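Local atomic coordinates of nucleoporin NUP170 (Chaetomium thermophilum, PDB entry 5HAX), a protein that probably serves as a scaffold nucleoporin of the nuclear pore complex, joining an N-terminal beta-propeller to a helical domain. Residues Y38-S43 and M403-A408. Numbering follows the deposited sequence.
Sequences YEMQSS and MLFVSA
Phe405 pushes the far edge of its ring between Met40 and Tyr38, on one face of what is probably a beta-propeller blade, extended by strand 39-41. Strand 427-433 runs between the two segments, parallel to the short outermost strand 39-41 and antiparallel to strand 403-409; the nearest CA atoms, of Met40 and Ser407, are 8.7 Å apart, and side chains make the contact. The edge strand, from near the N-terminus, joins a sheet built from residues some 340 to 390 positions later through backbone bonds of Glu39 and Gln41 to strand 427-433. Phe405 spans its share with CG anti to the backbone N (chi1 174°), which carries CZ and CE1 out toward strand 39-41. There Met40, bent at chi2 and chi3, brings its sulfur in the plane of the ring, SD lying 5.1 Å from the Phe405 centroid and 84° off the ring normal: an edge-on Met-aromatic contact. Trp431 of the intervening strand touches both Met40 and Phe405. Tyr38 meets the same edge at an oblique tilt; its hydroxyl is hydrogen-bonded to Phe349 O, and Lys348 makes a cation-pi contact with the tyrosine ring. A leucine in place of Phe405 would probably fall short of both partners, depriving the Met40 sulfur of its aromatic edge and opening a gap beside Tyr38. The ring's rim divides the work: CE1 takes Met40 CE at 3.7 Å, while CZ meets Tyr38 CE1 at 3.9 Å.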
loop_
_atom_site.group_PDB
_atom_site.type_symbol
_atom_site.label_atom_id
_atom_site.label_comp_id
_atom_site.label_asym_id
_atom_site.label_seq_id
_atom_site.Cartn_x
_atom_site.Cartn_y
_atom_site.Cartn_z
ATOM N N TYR A 38 21.886 0.957 3.347
ATOM C CA TYR A 38 21.205 -0.313 3.154
ATOM C C TYR A 38 21.701 -1.316 4.182
ATOM O O TYR A 38 22.874 -1.307 4.564
ATOM C CB TYR A 38 21.450 -0.914 1.759
ATOM C CG TYR A 38 20.926 -0.113 0.588
ATOM C CD1 TYR A 38 19.642 -0.318 0.098
ATOM C CD2 TYR A 38 21.726 0.825 -0.051
ATOM C CE1 TYR A 38 19.164 0.404 -0.979
ATOM C CE2 TYR A 38 21.255 1.552 -1.129
ATOM C CZ TYR A 38 19.977 1.332 -1.589
ATOM O OH TYR A 38 19.509 2.052 -2.663
ATOM N N GLU A 39 20.793 -2.179 4.626
ATOM C CA GLU A 39 21.152 -3.456 5.234
ATOM C C GLU A 39 20.577 -4.543 4.336
ATOM O O GLU A 39 19.354 -4.683 4.227
ATOM C CB GLU A 39 20.634 -3.585 6.665
ATOM C CG GLU A 39 21.246 -4.770 7.406
ATOM C CD GLU A 39 20.673 -4.972 8.795
ATOM O OE1 GLU A 39 20.012 -4.047 9.314
ATOM O OE2 GLU A 39 20.884 -6.062 9.368
ATOM N N MET A 40 21.457 -5.292 3.677
ATOM C CA MET A 40 21.046 -6.330 2.744
ATOM C C MET A 40 20.823 -7.644 3.479
ATOM O O MET A 40 21.558 -7.980 4.412
ATOM C CB MET A 40 22.099 -6.516 1.653
ATOM C CG MET A 40 22.257 -5.313 0.735
ATOM S SD MET A 40 20.767 -4.944 -0.214
ATOM C CE MET A 40 20.595 -6.437 -1.187
ATOM N N GLN A 41 19.803 -8.382 3.047
ATOM C CA GLN A 41 19.456 -9.672 3.623
ATOM C C GLN A 41 19.397 -10.715 2.519
ATOM O O GLN A 41 18.908 -10.443 1.420
ATOM C CB GLN A 41 18.100 -9.620 4.344
ATOM C CG GLN A 41 17.976 -8.513 5.382
ATOM C CD GLN A 41 18.842 -8.749 6.603
ATOM O OE1 GLN A 41 19.513 -9.776 6.718
ATOM N NE2 GLN A 41 18.830 -7.795 7.525
ATOM N N SER A 42 19.906 -11.907 2.815
ATOM C CA SER A 42 19.757 -13.022 1.894
ATOM C C SER A 42 18.279 -13.367 1.745
ATOM O O SER A 42 17.495 -13.256 2.692
ATOM C CB SER A 42 20.545 -14.232 2.392
ATOM O OG SER A 42 20.628 -15.234 1.394
ATOM N N SER A 43 17.894 -13.775 0.533
ATOM C CA SER A 43 16.481 -14.026 0.263
ATOM C C SER A 43 15.945 -15.196 1.077
ATOM O O SER A 43 14.743 -15.250 1.362
ATOM C CB SER A 43 16.263 -14.284 -1.226
ATOM O OG SER A 43 17.033 -15.385 -1.677
ATOM N N MET A 403 17.271 -10.203 -12.577
ATOM C CA MET A 403 17.445 -10.229 -11.129
ATOM C C MET A 403 16.574 -9.139 -10.525
ATOM O O MET A 403 16.555 -8.007 -11.022
ATOM C CB MET A 403 18.909 -10.017 -10.735
ATOM C CG MET A 403 19.857 -11.134 -11.163
ATOM S SD MET A 403 19.424 -12.770 -10.520
ATOM C CE MET A 403 19.418 -12.478 -8.751
ATOM N N LEU A 404 15.856 -9.481 -9.459
ATOM C CA LEU A 404 14.910 -8.575 -8.818
ATOM C C LEU A 404 15.516 -8.056 -7.520
ATOM O O LEU A 404 15.728 -8.826 -6.578
ATOM C CB LEU A 404 13.588 -9.290 -8.548
ATOM C CG LEU A 404 12.332 -8.586 -9.051
ATOM C CD1 LEU A 404 12.317 -8.565 -10.570
ATOM C CD2 LEU A 404 11.092 -9.272 -8.501
ATOM N N PHE A 405 15.796 -6.756 -7.472
ATOM C CA PHE A 405 16.149 -6.097 -6.221
ATOM C C PHE A 405 14.884 -5.525 -5.599
ATOM O O PHE A 405 14.130 -4.809 -6.264
ATOM C CB PHE A 405 17.174 -4.984 -6.439
ATOM C CG PHE A 405 17.463 -4.189 -5.195
ATOM C CD1 PHE A 405 18.193 -4.747 -4.159
ATOM C CD2 PHE A 405 16.991 -2.894 -5.055
ATOM C CE1 PHE A 405 18.452 -4.026 -3.006
ATOM C CE2 PHE A 405 17.250 -2.167 -3.906
ATOM C CZ PHE A 405 17.981 -2.733 -2.882
ATOM N N VAL A 406 14.653 -5.849 -4.330
ATOM C CA VAL A 406 13.461 -5.412 -3.614
ATOM C C VAL A 406 13.892 -4.858 -2.264
ATOM O O VAL A 406 14.650 -5.508 -1.535
ATOM C CB VAL A 406 12.441 -6.553 -3.432
ATOM C CG1 VAL A 406 11.086 -5.980 -3.064
ATOM C CG2 VAL A 406 12.339 -7.389 -4.699
ATOM N N SER A 407 13.412 -3.660 -1.934
ATOM C CA SER A 407 13.788 -2.997 -0.695
ATOM C C SER A 407 12.576 -2.298 -0.098
ATOM O O SER A 407 11.594 -2.000 -0.784
ATOM C CB SER A 407 14.922 -1.984 -0.913
ATOM O OG SER A 407 14.524 -0.956 -1.803
ATOM N N ALA A 408 12.664 -2.038 1.197
ATOM C CA ALA A 408 11.631 -1.337 1.940
ATOM C C ALA A 408 12.309 -0.361 2.884
ATOM O O ALA A 408 13.490 -0.526 3.211
ATOM C CB ALA A 408 10.747 -2.305 2.735
#